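Local coordinates for GDSL-like protein (Collinsella aerofaciens ATCC 25986, PDB 7BXD) that probably works as an acyl-hydrolase of the SGNH (GDSL-like) family, cleaving acyl esters whose natural identity is not known, at residues G74-I79 against R112-G117; S86-L91 against Y128-Y133; D92-D95 against V100-V103. All coordinates share one frame; numbering follows the deposited sequence.

Contact 1: residues G74-I79 against R112-G117; sequences GSRIAI and RNVPLG
Arg76 and Ala78 meet Arg112 and Val114 where two loops of the SGNH hydrolase fold run side by side. The first loop follows strand 66-71, the second follows helix 107-111. Gly74 and, just ahead of the second segment, Asn108 probably correspond to the block II glycine and block III asparagine, which in this family usually help to form the oxyanion hole.

The first kind of interaction is packing between two arginines. The guanidinium of Arg76 lies obliquely against the aliphatic part of Arg112. Arg76 NH2 comes to 3.5 Å from Arg112 CB, and Arg76 NE is 3.8 Å from Arg112 CG. The Arg76 chain is bent at chi2 (73°), and this bend brings NE and NH2 up to the other arginine. The two chains cross at about a right angle, and their guanidinium planes are 72° apart. The like charges do not touch: Arg76 NH2 stays 5.0 Å from Arg112 NE. Each has its own polar partner. Arg76 NH1 makes a salt bridge with Asp82, and Arg112 NH2 bonds to the carbonyl O of Lys161.

The second kind is apolar. Ala78 CB sits 3.5 Å from Val114 CG1, a close fit for two methyl groups. Val114 CG2 is the looser branch, 4.2 Å from Ala78 CB. The same CG2 also lies 4.2 Å from Arg76 CG, so Val114 touches Arg76 as well as Ala78. CG1 is placed anti to the Val114 backbone N (chi1 163°), on the side that faces Ala78.

No hydrogen bond joins the two segments directly. Helix 107-111, which leads into the second segment, holds the first loop with one carboxylate: Asp109 OD1 accepts from Ile77 N, and Asp109 OD2 from Ala78 N.

Contact 2: residues S86-L91 against Y128-Y133; sequences SFVERL and YGAVDY
Two neighbouring helices of the alpha/beta fold pack here, the short helix 87-90 against the long helix 127-141, with Val88 set between Ala130 and Tyr133. The backbones come closest at Val88 and Ala130, whose CA atoms are 6.5 Å apart. The small alanine allows this approach.

The two methyls of Val88 are used differently. Val88 CG2 meets Ala130 CB at 3.8 Å. Val88 CG1 lies over one face of the Tyr133 ring, 4.1 Å from its centroid and 27° off the ring normal. This is a CH-pi contact. CG1 sits toward the CD1 and CE1 side of the ring. Tyr133 has CG anti to its own backbone N (chi1 180°), which extends the ring from helix 127-141 across to the short helix. One turn further on, Leu91 CD2 adds a looser contact, 4.4 Å from Tyr133 CE1. No hydrogen bond crosses between the segments; the side-chain contacts are apolar.

The short helix is fixed at its start by a capping box. Ser86 is the N-cap. Its OG accepts from Glu89 N at 3.0 Å, and Glu89 OE1 accepts from Ser86 N at 3.1 Å. Ser86 OG also donates to Glu89 OE1 at 2.7 Å. OE1 therefore holds two donors, which arrive from opposite faces of the carboxylate plane. The box ties down the first turn, from which Val88 projects.

Phe87 and Leu91 continue the apolar layer toward the sheet. Phe87 touches Leu134 of the long helix and Phe34 of strand 30-35, while Leu91 reaches Phe34, Thr137 and Ile138. Helices packed against each other and onto a parallel sheet are characteristic of the alpha/beta/alpha sandwich of SGNH hydrolases.

Contact 3: residues D92-D95 against V100-V103; sequences DGID and VYVV
Tyr101 reaches from strand 100-104 to Ile94 and Asp95, in the loop that brings the chain from helix 87-90 back to the parallel sheet.

The polar contact is one short hydrogen bond. Tyr101 OH donates to the backbone O of Asp95 at 2.6 Å. The C=O...OH angle is 117°, and the hydroxyl stands above the carbonyl plane, 41° out of it. Seen from the tyrosine, the oxygen lies at the ring edge, in the ring plane. It is also 3.2 Å from Tyr101 CE2, so it sits beside the hydroxyl on the CE2 side. With CG anti to the Tyr101 carbonyl carbon (chi1 -74°), the ring leans over so that its end comes nearer the loop than its CB does. The hydroxyl has a second use, for it accepts from Ala98 N. One phenol group thus joins two backbone points of the loop leading into the strand.

The apolar contact is slighter. Ile94 CD1 approaches the same edge of the ring, 4.3 Å from Tyr101 CE2. Both side chains are buried. A phenylalanine here would probably leave Asp95 O without its phenolic donor and Ala98 N without this acceptor, so that the loop before the strand would be held less firmly.

Other bonds steady the loop. Asp95 OD1 accepts from Ala97 N, an Asx turn, and Arg141 at the end of helix 127-141 donates through NH2 to Ile94 O. Strand 100-104 itself runs between strands 30-35 and 146-150, so the tyrosine ties an inner strand of the sheet to the loop whose Ile94 packs on Cys32 and Phe34 of strand 30-35 and on Phe70 of strand 66-71.

Contacts 1 and 2 are neighbours, with centres about 9 Å apart, and their segments alternate along the chain. They are joined directly: Phe87 N lies 2.8 Å from Arg76 O, and Arg90 NH2 is 2.9 Å from Ser75 OG, both probable hydrogen bonds. Contact 3 is nested within the loops closed by the other two. It touches contact 2 through Phe87 CE2 and Val103 CG1, 4.0 Å apart, and lies about 19 Å from contact 1, centre to centre. Contact 1 is nearest the probable active site: Gly74 N makes a weak hydrogen bond to OG of Ser37, the serine of the GDSL-type motif.

Contact 1: residues G74-I79 against R112-G117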
ATOM      1  N   GLY A  74       8.440  -0.122   7.348  1.00 16.40           N
ATOM      2  CA  GLY A  74       7.924  -0.504   8.651  1.00 17.53           C
ATOM      3  C   GLY A  74       6.572   0.073   8.998  1.00 16.88           C
ATOM      4  O   GLY A  74       6.006  -0.310  10.030  1.00 17.66           O
ATOM      5  N   SER A  75       6.005   0.954   8.171  1.00 15.60           N
ATOM      6  CA  SER A  75       4.809   1.693   8.562  1.00 15.09           C
ATOM      7  C   SER A  75       3.543   0.831   8.468  1.00 14.62           C
ATOM      8  O   SER A  75       3.278   0.186   7.441  1.00 14.27           O
ATOM      9  CB  SER A  75       4.686   2.929   7.657  1.00 16.11           C
ATOM     10  OG  SER A  75       3.549   3.720   8.009  1.00 15.24           O
ATOM     11  N   ARG A  76       2.759   0.855   9.546  1.00 14.12           N
ATOM     12  CA  ARG A  76       1.413   0.285   9.587  1.00 13.84           C
ATOM     13  C   ARG A  76       0.431   1.379   9.218  1.00 13.59           C
ATOM     14  O   ARG A  76       0.653   2.551   9.524  1.00 14.71           O
ATOM     15  CB  ARG A  76       1.053  -0.189  11.014  1.00 14.88           C
ATOM     16  CG  ARG A  76       1.864  -1.372  11.570  1.00 15.37           C
ATOM     17  CD  ARG A  76       3.272  -0.952  11.919  1.00 16.53           C
ATOM     18  NE  ARG A  76       4.014  -1.914  12.743  1.00 16.67           N
ATOM     19  CZ  ARG A  76       4.051  -1.878  14.080  1.00 17.23           C
ATOM     20  NH1 ARG A  76       3.315  -1.003  14.760  1.00 18.45           N
ATOM     21  NH2 ARG A  76       4.830  -2.724  14.767  1.00 18.65           N
ATOM     22  N   ILE A  77      -0.701   0.998   8.617  1.00 13.42           N
ATOM     23  CA  ILE A  77      -1.769   1.982   8.445  1.00 13.53           C
ATOM     24  C   ILE A  77      -2.204   2.530   9.800  1.00 13.70           C
ATOM     25  O   ILE A  77      -2.329   3.754   9.985  1.00 14.52           O
ATOM     26  CB  ILE A  77      -2.932   1.390   7.634  1.00 14.39           C
ATOM     27  CG1 ILE A  77      -2.479   1.216   6.166  1.00 15.58           C
ATOM     28  CG2 ILE A  77      -4.181   2.302   7.690  1.00 15.87           C
ATOM     29  CD1 ILE A  77      -3.533   0.638   5.231  1.00 15.88           C
ATOM     30  N   ALA A  78      -2.415   1.632  10.779  1.00 13.32           N
ATOM     31  CA  ALA A  78      -2.966   2.016  12.075  1.00 13.92           C
ATOM     32  C   ALA A  78      -1.898   2.418  13.083  1.00 14.52           C
ATOM     33  O   ALA A  78      -0.743   1.951  13.046  1.00 15.14           O
ATOM     34  CB  ALA A  78      -3.755   0.870  12.682  1.00 14.93           C
ATOM     35  N   ILE A  79      -2.320   3.267  14.035  1.00 15.11           N
ATOM     36  CA  ILE A  79      -1.471   3.622  15.166  1.00 15.88           C
ATOM     37  C   ILE A  79      -1.293   2.414  16.067  1.00 16.31           C
ATOM     38  O   ILE A  79      -2.250   1.684  16.340  1.00 17.50           O
ATOM     39  CB  ILE A  79      -2.109   4.755  15.998  1.00 17.41           C
ATOM     40  CG1 ILE A  79      -2.437   5.958  15.124  1.00 18.46           C
ATOM     41  CG2 ILE A  79      -1.181   5.128  17.152  1.00 18.89           C
ATOM     42  CD1 ILE A  79      -3.089   7.108  15.909  1.00 19.91           C
ATOM     43  N   ARG A 112       2.080  -7.339  12.126  1.00 18.37           N
ATOM     44  CA  ARG A 112       2.387  -6.832  13.459  1.00 19.06           C
ATOM     45  C   ARG A 112       1.142  -6.665  14.324  1.00 18.78           C
ATOM     46  O   ARG A 112       1.160  -5.911  15.293  1.00 20.44           O
ATOM     47  CB  ARG A 112       3.234  -5.552  13.374  1.00 21.35           C
ATOM     48  CG  ARG A 112       4.514  -5.720  12.568  1.00 24.87           C
ATOM     49  CD  ARG A 112       5.337  -6.877  13.092  1.00 29.18           C
ATOM     50  NE  ARG A 112       6.700  -6.837  12.580  1.00 32.31           N
ATOM     51  CZ  ARG A 112       7.467  -7.909  12.437  1.00 34.27           C
ATOM     52  NH1 ARG A 112       6.996  -9.105  12.759  1.00 35.31           N
ATOM     53  NH2 ARG A 112       8.698  -7.787  11.958  1.00 34.87           N
ATOM     54  N   ASN A 113       0.065  -7.396  14.024  1.00 18.36           N
ATOM     55  CA  ASN A 113      -1.004  -7.630  14.993  1.00 18.30           C
ATOM     56  C   ASN A 113      -1.746  -6.352  15.382  1.00 18.65           C
ATOM     57  O   ASN A 113      -2.016  -6.091  16.550  1.00 20.21           O
ATOM     58  CB  ASN A 113      -0.443  -8.400  16.188  1.00 19.54           C
ATOM     59  CG  ASN A 113       0.151  -9.678  15.723  1.00 19.94           C
ATOM     60  OD1 ASN A 113      -0.559 -10.506  15.160  1.00 20.57           O
ATOM     61  ND2 ASN A 113       1.463  -9.838  15.867  1.00 20.84           N
ATOM     62  N   VAL A 114      -2.093  -5.555  14.385  1.00 17.00           N
ATOM     63  CA  VAL A 114      -3.034  -4.450  14.617  1.00 16.48           C
ATOM     64  C   VAL A 114      -4.432  -5.034  14.807  1.00 16.24           C
ATOM     65  O   VAL A 114      -4.897  -5.813  13.950  1.00 16.01           O
ATOM     66  CB  VAL A 114      -2.998  -3.490  13.418  1.00 16.10           C
ATOM     67  CG1 VAL A 114      -4.215  -2.572  13.402  1.00 16.24           C
ATOM     68  CG2 VAL A 114      -1.703  -2.704  13.455  1.00 16.64           C
ATOM     69  N   PRO A 115      -5.128  -4.712  15.894  1.00 16.72           N
ATOM     70  CA  PRO A 115      -6.500  -5.211  16.057  1.00 17.44           C
ATOM     71  C   PRO A 115      -7.383  -4.793  14.887  1.00 16.15           C
ATOM     72  O   PRO A 115      -7.319  -3.658  14.409  1.00 16.43           O
ATOM     73  CB  PRO A 115      -6.958  -4.565  17.371  1.00 19.39           C
ATOM     74  CG  PRO A 115      -5.678  -4.233  18.122  1.00 21.43           C
ATOM     75  CD  PRO A 115      -4.729  -3.828  17.004  1.00 18.77           C
ATOM     76  N   LEU A 116      -8.253  -5.697  14.444  1.00 16.07           N
ATOM     77  CA  LEU A 116      -9.033  -5.407  13.248  1.00 16.24           C
ATOM     78  C   LEU A 116     -10.120  -4.367  13.515  1.00 15.62           C
ATOM     79  O   LEU A 116     -10.315  -3.449  12.721  1.00 16.76           O
ATOM     80  CB  LEU A 116      -9.614  -6.717  12.713  1.00 17.77           C
ATOM     81  CG  LEU A 116     -10.144  -6.685  11.295  1.00 18.67           C
ATOM     82  CD1 LEU A 116      -8.982  -6.572  10.279  1.00 17.71           C
ATOM     83  CD2 LEU A 116     -10.977  -7.935  10.983  1.00 20.24           C
ATOM     84  N   GLY A 117     -10.864  -4.527  14.628  1.00 16.08           N
ATOM     85  CA  GLY A 117     -12.100  -3.802  14.876  1.00 16.98           C
ATOM     86  C   GLY A 117     -13.225  -4.290  13.978  1.00 16.34           C
ATOM     87  O   GLY A 117     -13.157  -5.381  13.388  1.00 16.76           O
TER

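Contact 2: residues S86-L91 against Y128-Y133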
ATOM      1  N   SER A  86       2.915   5.531  11.756  1.00 16.71           N
ATOM      2  CA  SER A  86       1.786   4.946  11.029  1.00 15.81           C
ATOM      3  C   SER A  86       1.326   5.872   9.901  1.00 15.07           C
ATOM      4  O   SER A  86       1.651   7.077   9.865  1.00 15.62           O
ATOM      5  CB  SER A  86       0.596   4.723  11.949  1.00 16.70           C
ATOM      6  OG  SER A  86       0.051   5.944  12.436  1.00 16.68           O
ATOM      7  N   PHE A  87       0.554   5.303   8.958  1.00 14.49           N
ATOM      8  CA  PHE A  87      -0.013   6.166   7.924  1.00 14.24           C
ATOM      9  C   PHE A  87      -0.853   7.262   8.578  1.00 14.20           C
ATOM     10  O   PHE A  87      -0.838   8.414   8.148  1.00 14.57           O
ATOM     11  CB  PHE A  87      -0.884   5.392   6.927  1.00 13.60           C
ATOM     12  CG  PHE A  87      -0.168   4.455   5.971  1.00 13.40           C
ATOM     13  CD1 PHE A  87       0.801   3.512   6.385  1.00 14.35           C
ATOM     14  CD2 PHE A  87      -0.527   4.467   4.619  1.00 14.18           C
ATOM     15  CE1 PHE A  87       1.362   2.600   5.456  1.00 14.10           C
ATOM     16  CE2 PHE A  87       0.036   3.560   3.710  1.00 14.66           C
ATOM     17  CZ  PHE A  87       0.952   2.635   4.124  1.00 13.88           C
ATOM     18  N   VAL A  88      -1.640   6.904   9.598  1.00 14.29           N
ATOM     19  CA  VAL A  88      -2.463   7.897  10.285  1.00 14.99           C
ATOM     20  C   VAL A  88      -1.584   9.031  10.810  1.00 15.75           C
ATOM     21  O   VAL A  88      -1.921  10.207  10.657  1.00 16.63           O
ATOM     22  CB  VAL A  88      -3.262   7.225  11.418  1.00 15.58           C
ATOM     23  CG1 VAL A  88      -3.875   8.268  12.368  1.00 16.68           C
ATOM     24  CG2 VAL A  88      -4.344   6.301  10.835  1.00 16.26           C
ATOM     25  N   GLU A  89      -0.456   8.686  11.460  1.00 15.80           N
ATOM     26  CA  GLU A  89       0.416   9.697  12.045  1.00 16.73           C
ATOM     27  C   GLU A  89       1.157  10.511  10.989  1.00 16.32           C
ATOM     28  O   GLU A  89       1.464  11.694  11.216  1.00 17.06           O
ATOM     29  CB  GLU A  89       1.384   9.045  13.020  1.00 18.27           C
ATOM     30  CG  GLU A  89       0.738   8.617  14.329  1.00 19.71           C
ATOM     31  CD  GLU A  89       1.499   7.517  15.057  1.00 20.64           C
ATOM     32  OE1 GLU A  89       1.764   6.448  14.456  1.00 20.18           O
ATOM     33  OE2 GLU A  89       1.797   7.696  16.276  1.00 22.84           O
ATOM     34  N   ARG A  90       1.494   9.887   9.844  1.00 15.75           N
ATOM     35  CA  ARG A  90       2.281  10.552   8.806  1.00 15.69           C
ATOM     36  C   ARG A  90       1.443  11.444   7.898  1.00 15.41           C
ATOM     37  O   ARG A  90       2.015  12.275   7.176  1.00 15.91           O
ATOM     38  CB  ARG A  90       3.005   9.519   7.924  1.00 16.12           C
ATOM     39  CG  ARG A  90       4.167   8.818   8.653  1.00 17.59           C
ATOM     40  CD  ARG A  90       5.061   8.131   7.620  1.00 20.59           C
ATOM     41  NE  ARG A  90       4.349   6.966   7.128  1.00 20.06           N
ATOM     42  CZ  ARG A  90       4.179   6.567   5.849  1.00 17.68           C
ATOM     43  NH1 ARG A  90       4.630   7.242   4.786  1.00 18.21           N
ATOM     44  NH2 ARG A  90       3.534   5.437   5.663  1.00 16.50           N
ATOM     45  N   LEU A  91       0.114  11.257   7.854  1.00 15.18           N
ATOM     46  CA  LEU A  91      -0.668  11.869   6.775  1.00 14.86           C
ATOM     47  C   LEU A  91      -0.505  13.397   6.730  1.00 14.80           C
ATOM     48  O   LEU A  91      -0.369  13.993   5.650  1.00 15.51           O
ATOM     49  CB  LEU A  91      -2.137  11.467   6.913  1.00 15.55           C
ATOM     50  CG  LEU A  91      -3.106  12.150   5.952  1.00 15.61           C
ATOM     51  CD1 LEU A  91      -2.760  11.865   4.509  1.00 15.86           C
ATOM     52  CD2 LEU A  91      -4.517  11.677   6.278  1.00 16.71           C
ATOM     53  N   TYR A 128      -9.939  -1.147  10.847  1.00 13.88           N
ATOM     54  CA  TYR A 128     -11.118  -0.494  10.255  1.00 13.94           C
ATOM     55  C   TYR A 128     -11.103   0.998  10.533  1.00 13.75           C
ATOM     56  O   TYR A 128     -11.446   1.808   9.656  1.00 14.71           O
ATOM     57  CB  TYR A 128     -12.434  -1.096  10.774  1.00 14.74           C
ATOM     58  CG  TYR A 128     -12.928  -2.341  10.066  1.00 14.16           C
ATOM     59  CD1 TYR A 128     -13.664  -2.242   8.882  1.00 14.55           C
ATOM     60  CD2 TYR A 128     -12.737  -3.613  10.613  1.00 14.29           C
ATOM     61  CE1 TYR A 128     -14.194  -3.354   8.261  1.00 15.00           C
ATOM     62  CE2 TYR A 128     -13.249  -4.739   9.984  1.00 15.71           C
ATOM     63  CZ  TYR A 128     -13.969  -4.609   8.807  1.00 15.32           C
ATOM     64  OH  TYR A 128     -14.444  -5.750   8.180  1.00 17.56           O
ATOM     65  N   GLY A 129     -10.795   1.385  11.772  1.00 13.56           N
ATOM     66  CA  GLY A 129     -10.838   2.788  12.135  1.00 14.14           C
ATOM     67  C   GLY A 129      -9.732   3.595  11.498  1.00 14.00           C
ATOM     68  O   GLY A 129      -9.931   4.773  11.171  1.00 14.33           O
ATOM     69  N   ALA A 130      -8.552   2.992  11.303  1.00 13.43           N
ATOM     70  CA  ALA A 130      -7.461   3.699  10.658  1.00 13.21           C
ATOM     71  C   ALA A 130      -7.744   3.945   9.179  1.00 12.96           C
ATOM     72  O   ALA A 130      -7.435   5.032   8.651  1.00 13.69           O
ATOM     73  CB  ALA A 130      -6.163   2.919  10.849  1.00 14.18           C
ATOM     74  N   VAL A 131      -8.267   2.934   8.470  1.00 13.13           N
ATOM     75  CA  VAL A 131      -8.611   3.139   7.066  1.00 13.06           C
ATOM     76  C   VAL A 131      -9.673   4.229   6.956  1.00 13.08           C
ATOM     77  O   VAL A 131      -9.613   5.109   6.087  1.00 13.56           O
ATOM     78  CB  VAL A 131      -9.036   1.827   6.381  1.00 13.68           C
ATOM     79  CG1 VAL A 131      -9.461   2.085   4.915  1.00 14.42           C
ATOM     80  CG2 VAL A 131      -7.894   0.806   6.410  1.00 14.48           C
ATOM     81  N   ASP A 132     -10.679   4.185   7.844  1.00 13.27           N
ATOM     82  CA  ASP A 132     -11.715   5.213   7.874  1.00 13.80           C
ATOM     83  C   ASP A 132     -11.100   6.595   8.084  1.00 13.53           C
ATOM     84  O   ASP A 132     -11.449   7.558   7.386  1.00 14.23           O
ATOM     85  CB  ASP A 132     -12.716   4.832   8.972  1.00 14.24           C
ATOM     86  CG  ASP A 132     -13.895   5.773   9.053  1.00 15.42           C
ATOM     87  OD1 ASP A 132     -14.860   5.552   8.291  1.00 16.59           O
ATOM     88  OD2 ASP A 132     -13.844   6.715   9.874  1.00 17.20           O
ATOM     89  N   TYR A 133     -10.192   6.712   9.055  1.00 14.22           N
ATOM     90  CA  TYR A 133      -9.514   7.995   9.284  1.00 14.66           C
ATOM     91  C   TYR A 133      -8.809   8.482   8.031  1.00 13.75           C
ATOM     92  O   TYR A 133      -8.877   9.673   7.697  1.00 14.24           O
ATOM     93  CB  TYR A 133      -8.508   7.869  10.435  1.00 15.75           C
ATOM     94  CG  TYR A 133      -7.785   9.158  10.707  1.00 16.29           C
ATOM     95  CD1 TYR A 133      -6.585   9.459  10.040  1.00 16.47           C
ATOM     96  CD2 TYR A 133      -8.290  10.074  11.650  1.00 18.57           C
ATOM     97  CE1 TYR A 133      -5.927  10.638  10.278  1.00 17.96           C
ATOM     98  CE2 TYR A 133      -7.632  11.261  11.898  1.00 19.73           C
ATOM     99  CZ  TYR A 133      -6.456  11.540  11.205  1.00 19.49           C
ATOM    100  OH  TYR A 133      -5.797  12.747  11.455  1.00 21.35           O
TER

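Contact 3: residues D92-D95 against V100-V103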
ATOM      1  N   ASP A  92      -0.568  14.064   7.889  1.00 15.62           N
ATOM      2  CA  ASP A  92      -0.588  15.517   7.845  1.00 16.65           C
ATOM      3  C   ASP A  92       0.699  16.093   7.281  1.00 16.75           C
ATOM      4  O   ASP A  92       0.703  17.251   6.818  1.00 17.95           O
ATOM      5  CB  ASP A  92      -0.806  16.117   9.241  1.00 19.55           C
ATOM      6  CG  ASP A  92      -1.266  17.581   9.205  1.00 23.67           C
ATOM      7  OD1 ASP A  92      -2.354  17.851   8.637  1.00 25.39           O
ATOM      8  OD2 ASP A  92      -0.570  18.452   9.768  1.00 25.93           O
ATOM      9  N   GLY A  93       1.793  15.317   7.304  1.00 16.41           N
ATOM     10  CA  GLY A  93       3.084  15.751   6.808  1.00 15.81           C
ATOM     11  C   GLY A  93       3.381  15.448   5.357  1.00 15.38           C
ATOM     12  O   GLY A  93       4.486  15.770   4.893  1.00 16.25           O
ATOM     13  N   ILE A  94       2.461  14.808   4.613  1.00 15.13           N
ATOM     14  CA  ILE A  94       2.688  14.539   3.186  1.00 14.91           C
ATOM     15  C   ILE A  94       2.038  15.645   2.365  1.00 15.16           C
ATOM     16  O   ILE A  94       1.230  16.438   2.844  1.00 16.44           O
ATOM     17  CB  ILE A  94       2.221  13.134   2.747  1.00 15.28           C
ATOM     18  CG1 ILE A  94       0.697  13.063   2.554  1.00 15.73           C
ATOM     19  CG2 ILE A  94       2.724  12.056   3.729  1.00 15.62           C
ATOM     20  CD1 ILE A  94       0.200  11.684   2.071  1.00 16.39           C
ATOM     21  N   ASP A  95       2.426  15.734   1.095  1.00 15.59           N
ATOM     22  CA  ASP A  95       1.894  16.761   0.202  1.00 15.76           C
ATOM     23  C   ASP A  95       0.366  16.722   0.189  1.00 15.58           C
ATOM     24  O   ASP A  95      -0.232  15.647   0.011  1.00 17.68           O
ATOM     25  CB  ASP A  95       2.427  16.471  -1.209  1.00 17.34           C
ATOM     26  CG  ASP A  95       1.965  17.469  -2.241  1.00 18.89           C
ATOM     27  OD1 ASP A  95       1.553  18.608  -1.890  1.00 17.97           O
ATOM     28  OD2 ASP A  95       2.042  17.112  -3.450  1.00 21.32           O
ATOM     29  N   VAL A 100      -3.883  13.193  -7.448  1.00 15.71           N
ATOM     30  CA  VAL A 100      -4.301  11.823  -7.167  1.00 15.17           C
ATOM     31  C   VAL A 100      -3.498  11.349  -5.966  1.00 15.01           C
ATOM     32  O   VAL A 100      -2.277  11.576  -5.899  1.00 15.88           O
ATOM     33  CB  VAL A 100      -4.009  10.913  -8.383  1.00 16.43           C
ATOM     34  CG1 VAL A 100      -4.440   9.459  -8.133  1.00 17.48           C
ATOM     35  CG2 VAL A 100      -4.656  11.452  -9.668  1.00 17.17           C
ATOM     36  N   TYR A 101      -4.175  10.675  -5.034  1.00 14.13           N
ATOM     37  CA  TYR A 101      -3.540   9.990  -3.915  1.00 14.59           C
ATOM     38  C   TYR A 101      -3.701   8.498  -4.119  1.00 13.68           C
ATOM     39  O   TYR A 101      -4.823   8.015  -4.347  1.00 14.72           O
ATOM     40  CB  TYR A 101      -4.168  10.388  -2.568  1.00 14.31           C
ATOM     41  CG  TYR A 101      -3.712  11.784  -2.235  1.00 14.21           C
ATOM     42  CD1 TYR A 101      -4.319  12.877  -2.821  1.00 15.37           C
ATOM     43  CD2 TYR A 101      -2.568  12.010  -1.443  1.00 14.78           C
ATOM     44  CE1 TYR A 101      -3.830  14.174  -2.625  1.00 15.97           C
ATOM     45  CE2 TYR A 101      -2.055  13.289  -1.249  1.00 15.17           C
ATOM     46  CZ  TYR A 101      -2.684  14.363  -1.853  1.00 15.49           C
ATOM     47  OH  TYR A 101      -2.192  15.635  -1.730  1.00 16.37           O
ATOM     48  N   VAL A 102      -2.586   7.770  -4.027  1.00 13.58           N
ATOM     49  CA  VAL A 102      -2.565   6.306  -4.130  1.00 13.70           C
ATOM     50  C   VAL A 102      -2.085   5.786  -2.785  1.00 12.94           C
ATOM     51  O   VAL A 102      -0.934   6.042  -2.396  1.00 14.36           O
ATOM     52  CB  VAL A 102      -1.640   5.835  -5.267  1.00 14.57           C
ATOM     53  CG1 VAL A 102      -1.580   4.317  -5.299  1.00 15.75           C
ATOM     54  CG2 VAL A 102      -2.121   6.384  -6.620  1.00 15.89           C
ATOM     55  N   VAL A 103      -2.965   5.091  -2.042  1.00 12.51           N
ATOM     56  CA  VAL A 103      -2.644   4.611  -0.692  1.00 12.98           C
ATOM     57  C   VAL A 103      -2.479   3.103  -0.772  1.00 13.09           C
ATOM     58  O   VAL A 103      -3.421   2.395  -1.156  1.00 13.32           O
ATOM     59  CB  VAL A 103      -3.734   4.997   0.324  1.00 13.64           C
ATOM     60  CG1 VAL A 103      -3.332   4.506   1.709  1.00 15.05           C
ATOM     61  CG2 VAL A 103      -3.988   6.517   0.312  1.00 15.35           C
TER